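Local coordinates for penicillin-binding protein PbpB (Mycobacterium tuberculosis, PDB 6KGU) that synthesises cross-linked peptidoglycan for the mycobacterial cell wall and is acylated by beta-lactam antibiotics such as aztreonam, at residues G328-S333 with N379-Q384; P267-K272 with G322-V327; G337-Y342 with P367-W372. One frame throughout, in Å; residues are numbered along the deposited sequence. Where two conformers were deposited one is given.

Interaction 1 of 3, residues G328-S333 with N379-Q384; sequences GTLMLS and NLPIGQ. With AZR (2-({[(1Z)-1-(2-amino-1,3-thiazol-4-yl)-2-oxo-2-{[(2S,3S)-1-oxo-3-(sulfoamino)butan-2-yl]amino}ethylidene]amino}oxy)-2-methylpropanoic acid), chain B.
In the transpeptidase domain, helix 326-336 is packed against a turn that lines the antibiotic pocket: T329, L330 and S333 of the helix meet P381 and I382 of the turn. The contact is buried, and no hydrogen bond crosses it. The P381 ring does most of the touching. Its CB lies 3.8 Å from L330 CD2, whose side chain crosses the proline at about a right angle, and 3.3 Å from S333 OG. That hydroxyl already has a partner within its own helix. With OG anti to the carbonyl carbon (chi1 -63°), S333 turns back one helical turn and donates to T329 O at 2.8 Å, from 43° above the carbonyl plane. Because T329 O also receives the helical bond from S333 N, it serves two donors of one residue. Methyl groups make the second patch, where T329 CG2 stands 4.0 Å from I382 CG2 and 3.7 Å from P381 O. T329 thus presents its methyl to the turn, while its OG1 is bonded to S325 O. I382 has CG1 in the crowded position between the backbone N and the carbonyl carbon (chi1 54°); its CG2 meets the helix, and its CD1 reaches to 4.0 Å from AZR C25. The turn is tied by N379 O, which accepts from I382 N and Q384 N on opposite faces of its plane. Beyond it, Q384 CB lies 3.6 Å from the thiazole sulfur S8 of AZR. The chemistry is therefore apolar across the interface, with the hydroxyls of T329 and S333 satisfied by carbonyls on their own side, so helix and pocket wall meet through proline and methyl surfaces without calling on either hydroxyl for a bond across the contact.

Interaction 2 of 3, residues P267-K272 with G322-V327; sequences PGSVNK and GKSSNV. With AZR (2-({[(1Z)-1-(2-amino-1,3-thiazol-4-yl)-2-oxo-2-{[(2S,3S)-1-oxo-3-(sulfoamino)butan-2-yl]amino}ethylidene]amino}oxy)-2-methylpropanoic acid), chain B.
K272 CG stands anti to the carbonyl carbon (chi1 -70°) and the rest of the chain is fully extended, which carries NZ across to S324 and N326. S324 answers with OG anti to its backbone N (chi1 -152°), on a residue that leaves the preceding helix with positive phi. K272 NZ donates to S324 OG at 2.8 Å and to N326 OD1 at 3.0 Å, the latter from a point tilted 16° from the amide's carbonyl plane. Held through OD1, the N326 amide offers ND2 to AZR O10 in a nearly straight bond, though its very short length is doubtful. S324 OG has further partners: K475 NZ, and AZR N12 at 2.9 Å. S269 OG, 3.1 Å from S324 OG, is bonded covalently to AZR C20 at 1.5 Å, so the serine is caught as an acyl-enzyme. The ester carbonyl oxygen O9 of AZR accepts from S269 N at 2.7 Å, consistent with one arm of an oxyanion hole. K272 NZ thus bridges S324 and N326, which bond the inhibitor's sulfoamino nitrogen and amide oxygen. S269-x-x-K272, S324-x-N326 and the nearby K475-T476-G are consistent with the SxxK, SxN and KTG motifs that define the active site of penicillin-binding transpeptidases.

Interaction 3 of 3, residues G337-Y342 with P367-W372; sequences GPERYY and PPIDQW
Y342, at the first turns of helix 338-347, and W372, just after a short 3-10 turn, form two walls of a notch that I369 fills. The two rings stand almost upright to each other, with planes at 84° and centroids 5.9 Å apart, and they approach obliquely, Y342 CD1 lying 3.7 Å from W372 CZ2. Into this angle fits the branched I369 side chain. Its CB sits over the Y342 face, 4.1 Å from the centroid and 17° off the normal, a CH-pi contact, while its CG1 lies 3.8 Å above the W372 ring, over its centre. One isoleucine thereby covers a face of both rings. Because CG1 is anti to the backbone N and the chain continues extended, CD1 is carried on to the start of the helix, where it ends 3.8 Å from P338 O and also near E339 CA. P338 is the bump on that side: its CB packs obliquely on W372 CZ3 at 3.6 Å. At the other end the phenol of Y342 runs side by side with P368, and its OH comes to 3.4 Å from P368 CA. The indole is fixed in rotation by its own segment, for W372 NE1 donates to P367 O at 2.7 Å with the acceptor in the ring plane, although NE1 itself stands well above the carbonyl plane. No hydrogen bond joins the segments, so shape carries the contact. It lies at the surface of the transpeptidase domain, with E339 and P338 exposed and Y341 buried, W372 CH2 lying at the edge of its ring. Helix 338-347 follows helix 326-336 directly, G337 between them; Y341 also touches N271 beside the active-site serine, and L380 of the loop leading to helix 390-401 packs on W372.

In the fold
Interactions 1 and 2 are buried, touch AZR and share helix 326-336, yet differ in chemistry: interaction 2 is a polar network around an acylated serine, interaction 1 an apolar seam. They join where G383 O meets G268 N and L380 O meets N271 ND2, both probable hydrogen bonds, and where T329 packs on K272. Interaction 3 is a surface contact about 13 Å from interaction 1, centre to centre, and nested within the chain loop that interaction 1 closes; its aromatic and aliphatic packing is reached from the pocket wall through L380 on W372 and P381 beside Y341. Of the three, interaction 2 alone has hydrogen bonds between its segments.

Interaction 1 of 3, residues G328-S333 with N379-Q384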
loop_
_atom_site.group_PDB
_atom_site.type_symbol
_atom_site.label_atom_id
_atom_site.label_comp_id
_atom_site.label_asym_id
_atom_site.label_seq_id
_atom_site.Cartn_x
_atom_site.Cartn_y
_atom_site.Cartn_z
ATOM N N GLY A 328 -0.177 13.879 -21.296
ATOM C CA GLY A 328 -1.460 13.263 -21.594
ATOM C C GLY A 328 -2.365 13.230 -20.377
ATOM O O GLY A 328 -3.579 13.444 -20.482
ATOM N N THR A 329 -1.785 12.983 -19.200
ATOM C CA THR A 329 -2.594 12.947 -17.984
ATOM C C THR A 329 -3.228 14.307 -17.714
ATOM O O THR A 329 -4.413 14.396 -17.374
ATOM C CB THR A 329 -1.735 12.491 -16.808
ATOM O OG1 THR A 329 -1.321 11.132 -17.033
ATOM C CG2 THR A 329 -2.534 12.556 -15.485
ATOM N N LEU A 330 -2.463 15.380 -17.903
ATOM C CA LEU A 330 -2.986 16.712 -17.604
ATOM C C LEU A 330 -3.990 17.170 -18.652
ATOM O O LEU A 330 -4.962 17.851 -18.317
ATOM C CB LEU A 330 -1.842 17.714 -17.473
ATOM C CG LEU A 330 -1.011 17.504 -16.203
ATOM C CD1 LEU A 330 0.197 18.423 -16.198
ATOM C CD2 LEU A 330 -1.856 17.729 -14.974
ATOM N N MET A 331 -3.779 16.815 -19.923
ATOM C CA MET A 331 -4.768 17.137 -20.944
ATOM C C MET A 331 -6.109 16.494 -20.625
ATOM O O MET A 331 -7.156 17.148 -20.687
ATOM C CB MET A 331 -4.264 16.694 -22.315
ATOM C CG MET A 331 -3.053 17.484 -22.757
ATOM S SD MET A 331 -2.539 17.080 -24.409
ATOM C CE MET A 331 -4.079 17.282 -25.284
ATOM N N LEU A 332 -6.093 15.207 -20.258
ATOM C CA LEU A 332 -7.317 14.515 -19.856
ATOM C C LEU A 332 -7.871 15.076 -18.560
ATOM O O LEU A 332 -9.090 15.181 -18.396
ATOM C CB LEU A 332 -7.057 13.010 -19.680
ATOM C CG LEU A 332 -6.734 12.182 -20.922
ATOM C CD1 LEU A 332 -6.205 10.792 -20.511
ATOM C CD2 LEU A 332 -7.975 12.080 -21.842
ATOM N N SER A 333 -6.995 15.400 -17.606
ATOM C CA SER A 333 -7.459 16.022 -16.367
ATOM C C SER A 333 -8.145 17.365 -16.640
ATOM O O SER A 333 -9.074 17.744 -15.915
ATOM C CB SER A 333 -6.284 16.207 -15.389
ATOM O OG SER A 333 -5.729 14.954 -15.014
ATOM N N ASN A 379 -0.177 19.900 -10.980
ATOM C CA ASN A 379 0.720 19.024 -10.237
ATOM C C ASN A 379 0.024 17.803 -9.655
ATOM O O ASN A 379 0.519 16.680 -9.814
ATOM C CB ASN A 379 1.408 19.814 -9.113
ATOM C CG ASN A 379 2.434 20.807 -9.647
ATOM O OD1 ASN A 379 2.365 21.995 -9.361
ATOM N ND2 ASN A 379 3.373 20.321 -10.441
ATOM N N LEU A 380 -1.098 17.998 -8.955
ATOM C CA LEU A 380 -1.793 16.887 -8.300
ATOM C C LEU A 380 -2.099 15.715 -9.229
ATOM O O LEU A 380 -1.849 14.566 -8.829
ATOM C CB LEU A 380 -3.093 17.386 -7.647
ATOM C CG LEU A 380 -2.985 18.319 -6.446
ATOM C CD1 LEU A 380 -4.356 18.485 -5.781
ATOM C CD2 LEU A 380 -1.927 17.817 -5.455
ATOM N N PRO A 381 -2.640 15.913 -10.440
ATOM C CA PRO A 381 -2.986 14.750 -11.279
ATOM C C PRO A 381 -1.808 13.866 -11.627
ATOM O O PRO A 381 -2.015 12.677 -11.870
ATOM C CB PRO A 381 -3.605 15.380 -12.534
ATOM C CG PRO A 381 -4.189 16.696 -12.038
ATOM C CD PRO A 381 -3.143 17.174 -11.037
ATOM N N ILE A 382 -0.575 14.374 -11.628
ATOM C CA ILE A 382 0.573 13.500 -11.851
ATOM C C ILE A 382 1.266 13.115 -10.539
ATOM O O ILE A 382 2.372 12.577 -10.563
ATOM C CB ILE A 382 1.556 14.123 -12.861
ATOM C CG1 ILE A 382 1.988 15.531 -12.445
ATOM C CG2 ILE A 382 0.878 14.224 -14.233
ATOM C CD1 ILE A 382 3.166 15.597 -11.518
ATOM N N GLY A 383 0.628 13.361 -9.399
ATOM C CA GLY A 383 1.156 12.910 -8.126
ATOM C C GLY A 383 2.170 13.825 -7.470
ATOM O O GLY A 383 2.954 13.354 -6.639
ATOM N N GLN A 384 2.188 15.111 -7.808
ATOM C CA GLN A 384 3.094 16.070 -7.191
ATOM C C GLN A 384 2.279 17.048 -6.362
ATOM O O GLN A 384 1.197 17.463 -6.780
ATOM C CB GLN A 384 3.913 16.827 -8.245
ATOM C CG GLN A 384 5.010 17.725 -7.679
ATOM C CD GLN A 384 5.648 18.627 -8.743
ATOM O OE1 GLN A 384 5.966 18.180 -9.849
ATOM N NE2 GLN A 384 5.826 19.903 -8.412
HETATM C C7 AZR B . 7.863 9.287 -15.585
HETATM S S8 AZR B . 6.020 14.009 -8.790
HETATM O O9 AZR B . 5.757 8.735 -11.660
HETATM O O10 AZR B . 6.853 12.800 -13.779
HETATM O O11 AZR B . 9.887 12.162 -13.230
HETATM N N12 AZR B . 6.206 7.721 -14.618
HETATM N N13 AZR B . 7.240 10.783 -12.790
HETATM N N14 AZR B . 9.505 12.762 -11.993
HETATM N N15 AZR B . 8.473 13.643 -9.531
HETATM N N16 AZR B . 8.240 14.428 -7.326
HETATM S S17 AZR B . 6.683 6.204 -14.487
HETATM C C18 AZR B . 7.122 8.841 -14.337
HETATM C C19 AZR B . 6.363 9.981 -13.638
HETATM C C20 AZR B . 5.378 9.284 -12.664
HETATM C C21 AZR B . 7.360 12.121 -12.887
HETATM C C22 AZR B . 8.235 12.727 -11.846
HETATM C C23 AZR B . 11.284 12.122 -13.421
HETATM C C24 AZR B . 7.656 13.270 -10.591
HETATM C C25 AZR B . 6.321 13.402 -10.379
HETATM C C26 AZR B . 7.745 14.044 -8.510
HETATM C C27 AZR B . 11.820 11.112 -12.423
HETATM C C28 AZR B . 11.608 11.713 -14.847
HETATM C C29 AZR B . 11.839 13.517 -13.140
HETATM O O30 AZR B . 11.158 14.520 -13.140
HETATM O O31 AZR B . 13.121 13.519 -12.948
HETATM O O32 AZR B . 7.559 5.919 -15.563
HETATM O O33 AZR B . 5.419 5.334 -14.754
HETATM O O34 AZR B . 7.064 5.979 -13.141
#

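Interaction 2 of 3, residues P267-K272 with G322-V327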
loop_
_atom_site.group_PDB
_atom_site.type_symbol
_atom_site.label_atom_id
_atom_site.label_comp_id
_atom_site.label_asym_id
_atom_site.label_seq_id
_atom_site.Cartn_x
_atom_site.Cartn_y
_atom_site.Cartn_z
ATOM N N PRO A 267 3.493 10.676 -4.182
ATOM C CA PRO A 267 3.309 9.441 -4.955
ATOM C C PRO A 267 3.857 9.484 -6.379
ATOM O O PRO A 267 4.176 8.439 -6.946
ATOM C CB PRO A 267 1.786 9.281 -4.970
ATOM C CG PRO A 267 1.286 10.714 -4.938
ATOM C CD PRO A 267 2.224 11.400 -3.982
ATOM N N GLY A 268 3.917 10.657 -6.996
ATOM C CA GLY A 268 4.176 10.649 -8.429
ATOM C C GLY A 268 3.109 9.846 -9.158
ATOM O O GLY A 268 1.931 9.857 -8.784
ATOM N N SER A 269 3.534 9.081 -10.172
ATOM C CA SER A 269 2.605 8.571 -11.186
ATOM C C SER A 269 1.631 7.500 -10.691
ATOM O O SER A 269 0.654 7.206 -11.404
ATOM C CB SER A 269 3.382 8.007 -12.378
ATOM O OG SER A 269 3.979 9.063 -13.123
ATOM N N VAL A 270 1.859 6.880 -9.525
ATOM C CA VAL A 270 0.838 5.946 -9.058
ATOM C C VAL A 270 -0.453 6.683 -8.777
ATOM O O VAL A 270 -1.530 6.080 -8.811
ATOM C CB VAL A 270 1.255 5.130 -7.816
ATOM C CG1 VAL A 270 2.256 4.068 -8.207
ATOM C CG2 VAL A 270 1.770 6.045 -6.676
ATOM N N ASN A 271 -0.378 7.992 -8.541
ATOM C CA ASN A 271 -1.588 8.772 -8.343
ATOM C C ASN A 271 -2.438 8.892 -9.604
ATOM O O ASN A 271 -3.580 9.358 -9.509
ATOM C CB ASN A 271 -1.241 10.176 -7.825
ATOM C CG ASN A 271 -2.388 10.783 -7.054
ATOM O OD1 ASN A 271 -2.948 10.132 -6.178
ATOM N ND2 ASN A 271 -2.779 12.007 -7.401
ATOM N N LYS A 272 -1.918 8.503 -10.773
ATOM C CA LYS A 272 -2.667 8.700 -12.003
ATOM C C LYS A 272 -3.937 7.866 -12.043
ATOM O O LYS A 272 -4.829 8.152 -12.848
ATOM C CB LYS A 272 -1.783 8.403 -13.219
ATOM C CG LYS A 272 -0.677 9.469 -13.422
ATOM C CD LYS A 272 0.143 9.218 -14.684
ATOM C CE LYS A 272 1.328 10.177 -14.796
ATOM N NZ LYS A 272 2.155 9.893 -16.026
ATOM N N GLY A 322 -0.506 3.756 -19.724
ATOM C CA GLY A 322 0.433 2.658 -19.902
ATOM C C GLY A 322 1.871 3.129 -20.054
ATOM O O GLY A 322 2.796 2.489 -19.545
ATOM N N LYS A 323 2.082 4.257 -20.748
ATOM C CA LYS A 323 3.412 4.842 -20.922
ATOM C C LYS A 323 3.723 5.916 -19.890
ATOM O O LYS A 323 4.880 6.340 -19.791
ATOM C CB LYS A 323 3.571 5.440 -22.328
ATOM C CG LYS A 323 3.597 4.370 -23.436
ATOM C CD LYS A 323 4.158 4.879 -24.753
ATOM C CE LYS A 323 4.026 3.821 -25.862
ATOM N NZ LYS A 323 4.837 2.587 -25.586
ATOM N N SER A 324 2.719 6.347 -19.126
ATOM C CA SER A 324 2.852 7.358 -18.078
ATOM C C SER A 324 3.267 8.713 -18.668
ATOM O O SER A 324 4.285 9.301 -18.298
ATOM C CB SER A 324 3.824 6.901 -16.987
ATOM O OG SER A 324 3.494 7.493 -15.723
ATOM N N SER A 325 2.447 9.204 -19.602
ATOM C CA SER A 325 2.598 10.563 -20.123
ATOM C C SER A 325 1.986 11.540 -19.124
ATOM O O SER A 325 0.775 11.499 -18.876
ATOM C CB SER A 325 1.940 10.694 -21.494
ATOM O OG SER A 325 1.891 12.059 -21.900
ATOM N N ASN A 326 2.835 12.368 -18.495
ATOM C CA ASN A 326 2.339 13.454 -17.651
ATOM C C ASN A 326 1.500 14.433 -18.462
ATOM O O ASN A 326 0.451 14.898 -17.999
ATOM C CB ASN A 326 3.497 14.221 -16.990
ATOM C CG ASN A 326 4.241 13.413 -15.926
ATOM O OD1 ASN A 326 3.800 12.356 -15.483
ATOM N ND2 ASN A 326 5.387 13.936 -15.508
ATOM N N VAL A 327 1.969 14.782 -19.661
ATOM C CA VAL A 327 1.233 15.713 -20.515
ATOM C C VAL A 327 -0.136 15.144 -20.874
ATOM O O VAL A 327 -1.159 15.833 -20.782
ATOM C CB VAL A 327 2.056 16.045 -21.770
ATOM C CG1 VAL A 327 1.205 16.833 -22.775
ATOM C CG2 VAL A 327 3.333 16.834 -21.383
HETATM C C7 AZR B . 7.863 9.287 -15.585
HETATM S S8 AZR B . 6.020 14.009 -8.790
HETATM O O9 AZR B . 5.757 8.735 -11.660
HETATM O O10 AZR B . 6.853 12.800 -13.779
HETATM O O11 AZR B . 9.887 12.162 -13.230
HETATM N N12 AZR B . 6.206 7.721 -14.618
HETATM N N13 AZR B . 7.240 10.783 -12.790
HETATM N N14 AZR B . 9.505 12.762 -11.993
HETATM N N15 AZR B . 8.473 13.643 -9.531
HETATM N N16 AZR B . 8.240 14.428 -7.326
HETATM S S17 AZR B . 6.683 6.204 -14.487
HETATM C C18 AZR B . 7.122 8.841 -14.337
HETATM C C19 AZR B . 6.363 9.981 -13.638
HETATM C C20 AZR B . 5.378 9.284 -12.664
HETATM C C21 AZR B . 7.360 12.121 -12.887
HETATM C C22 AZR B . 8.235 12.727 -11.846
HETATM C C23 AZR B . 11.284 12.122 -13.421
HETATM C C24 AZR B . 7.656 13.270 -10.591
HETATM C C25 AZR B . 6.321 13.402 -10.379
HETATM C C26 AZR B . 7.745 14.044 -8.510
HETATM C C27 AZR B . 11.820 11.112 -12.423
HETATM C C28 AZR B . 11.608 11.713 -14.847
HETATM C C29 AZR B . 11.839 13.517 -13.140
HETATM O O30 AZR B . 11.158 14.520 -13.140
HETATM O O31 AZR B . 13.121 13.519 -12.948
HETATM O O32 AZR B . 7.559 5.919 -15.563
HETATM O O33 AZR B . 5.419 5.334 -14.754
HETATM O O34 AZR B . 7.064 5.979 -13.141
#

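Interaction 3 of 3, residues G337-Y342 with P367-W372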
loop_
_atom_site.group_PDB
_atom_site.type_symbol
_atom_site.label_atom_id
_atom_site.label_comp_id
_atom_site.label_asym_id
_atom_site.label_seq_id
_atom_site.Cartn_x
_atom_site.Cartn_y
_atom_site.Cartn_z
ATOM N N GLY A 337 -11.667 18.837 -14.876
ATOM C CA GLY A 337 -11.797 20.071 -14.134
ATOM C C GLY A 337 -11.357 19.916 -12.687
ATOM O O GLY A 337 -11.369 18.812 -12.128
ATOM N N PRO A 338 -10.954 21.030 -12.057
ATOM C CA PRO A 338 -10.461 20.970 -10.665
ATOM C C PRO A 338 -11.466 20.429 -9.660
ATOM O O PRO A 338 -11.098 19.616 -8.797
ATOM C CB PRO A 338 -10.110 22.438 -10.362
ATOM C CG PRO A 338 -9.849 23.051 -11.682
ATOM C CD PRO A 338 -10.772 22.368 -12.655
ATOM N N GLU A 339 -12.731 20.853 -9.751
ATOM C CA GLU A 339 -13.729 20.465 -8.756
ATOM C C GLU A 339 -13.995 18.968 -8.776
ATOM O O GLU A 339 -13.983 18.309 -7.730
ATOM C CB GLU A 339 -15.028 21.227 -8.994
ATOM C CG GLU A 339 -14.998 22.656 -8.478
ATOM C CD GLU A 339 -16.390 23.201 -8.216
ATOM O OE1 GLU A 339 -17.275 23.022 -9.080
ATOM O OE2 GLU A 339 -16.605 23.791 -7.133
ATOM N N ARG A 340 -14.293 18.414 -9.951
ATOM C CA ARG A 340 -14.546 16.984 -10.005
ATOM C C ARG A 340 -13.276 16.204 -9.679
ATOM O O ARG A 340 -13.338 15.155 -9.036
ATOM C CB ARG A 340 -15.111 16.591 -11.372
ATOM C CG ARG A 340 -16.576 17.000 -11.568
ATOM C CD ARG A 340 -17.184 16.550 -12.909
ATOM N NE ARG A 340 -16.461 17.084 -14.068
ATOM C CZ ARG A 340 -16.927 17.047 -15.320
ATOM N NH1 ARG A 340 -18.121 16.513 -15.567
ATOM N NH2 ARG A 340 -16.203 17.540 -16.322
ATOM N N TYR A 341 -12.111 16.716 -10.082
ATOM C CA TYR A 341 -10.876 16.024 -9.742
ATOM C C TYR A 341 -10.676 15.982 -8.229
ATOM O O TYR A 341 -10.428 14.917 -7.654
ATOM C CB TYR A 341 -9.675 16.678 -10.410
ATOM C CG TYR A 341 -8.442 15.879 -10.102
ATOM C CD1 TYR A 341 -8.162 14.705 -10.802
ATOM C CD2 TYR A 341 -7.593 16.249 -9.061
ATOM C CE1 TYR A 341 -7.043 13.935 -10.486
ATOM C CE2 TYR A 341 -6.486 15.504 -8.744
ATOM C CZ TYR A 341 -6.212 14.340 -9.448
ATOM O OH TYR A 341 -5.099 13.596 -9.110
ATOM N N TYR A 342 -10.775 17.136 -7.564
ATOM C CA TYR A 342 -10.608 17.149 -6.116
ATOM C C TYR A 342 -11.649 16.272 -5.425
ATOM O O TYR A 342 -11.346 15.607 -4.426
ATOM C CB TYR A 342 -10.675 18.580 -5.585
ATOM C CG TYR A 342 -10.547 18.666 -4.084
ATOM C CD1 TYR A 342 -9.313 18.542 -3.470
ATOM C CD2 TYR A 342 -11.658 18.889 -3.284
ATOM C CE1 TYR A 342 -9.186 18.628 -2.099
ATOM C CE2 TYR A 342 -11.543 18.979 -1.903
ATOM C CZ TYR A 342 -10.302 18.853 -1.322
ATOM O OH TYR A 342 -10.167 18.939 0.044
ATOM N N PRO A 367 -3.789 19.286 -0.309
ATOM C CA PRO A 367 -4.261 20.689 -0.212
ATOM C C PRO A 367 -5.723 20.812 -0.606
ATOM O O PRO A 367 -6.119 20.418 -1.715
ATOM C CB PRO A 367 -3.351 21.440 -1.198
ATOM C CG PRO A 367 -2.842 20.403 -2.125
ATOM C CD PRO A 367 -2.758 19.113 -1.339
ATOM N N PRO A 368 -6.565 21.325 0.292
ATOM C CA PRO A 368 -7.975 21.541 -0.060
ATOM C C PRO A 368 -8.111 22.536 -1.206
ATOM O O PRO A 368 -7.248 23.388 -1.429
ATOM C CB PRO A 368 -8.594 22.083 1.240
ATOM C CG PRO A 368 -7.452 22.640 2.002
ATOM C CD PRO A 368 -6.260 21.783 1.659
ATOM N N ILE A 369 -9.199 22.392 -1.963
ATOM C CA ILE A 369 -9.293 23.118 -3.224
ATOM C C ILE A 369 -9.376 24.628 -2.995
ATOM O O ILE A 369 -8.801 25.402 -3.771
ATOM C CB ILE A 369 -10.468 22.577 -4.064
ATOM C CG1 ILE A 369 -10.413 23.143 -5.488
ATOM C CG2 ILE A 369 -11.815 22.820 -3.385
ATOM C CD1 ILE A 369 -11.478 22.561 -6.417
ATOM N N ASP A 370 -10.026 25.077 -1.911
ATOM C CA ASP A 370 -10.124 26.517 -1.694
ATOM C C ASP A 370 -8.775 27.168 -1.413
ATOM O O ASP A 370 -8.695 28.401 -1.419
ATOM C CB ASP A 370 -11.110 26.839 -0.564
ATOM C CG ASP A 370 -10.795 26.119 0.734
ATOM O OD1 ASP A 370 -9.757 25.425 0.820
ATOM O OD2 ASP A 370 -11.599 26.264 1.682
ATOM N N GLN A 371 -7.714 26.390 -1.213
ATOM C CA GLN A 371 -6.380 26.937 -1.011
ATOM C C GLN A 371 -5.429 26.639 -2.165
ATOM O O GLN A 371 -4.236 26.922 -2.053
ATOM C CB GLN A 371 -5.803 26.416 0.306
ATOM C CG GLN A 371 -6.741 26.669 1.479
ATOM C CD GLN A 371 -6.320 25.951 2.744
ATOM O OE1 GLN A 371 -5.159 25.560 2.897
ATOM N NE2 GLN A 371 -7.269 25.759 3.656
ATOM N N TRP A 372 -5.925 26.100 -3.276
ATOM C CA TRP A 372 -5.048 25.783 -4.400
ATOM C C TRP A 372 -4.405 27.045 -4.970
ATOM O O TRP A 372 -5.032 28.105 -5.051
ATOM C CB TRP A 372 -5.828 25.062 -5.504
ATOM C CG TRP A 372 -6.155 23.616 -5.204
ATOM C CD1 TRP A 372 -6.002 22.962 -4.011
ATOM C CD2 TRP A 372 -6.676 22.644 -6.125
ATOM N NE1 TRP A 372 -6.409 21.653 -4.129
ATOM C CE2 TRP A 372 -6.820 21.432 -5.418
ATOM C CE3 TRP A 372 -7.028 22.683 -7.480
ATOM C CZ2 TRP A 372 -7.315 20.274 -6.017
ATOM C CZ3 TRP A 372 -7.512 21.529 -8.076
ATOM C CH2 TRP A 372 -7.646 20.339 -7.346
#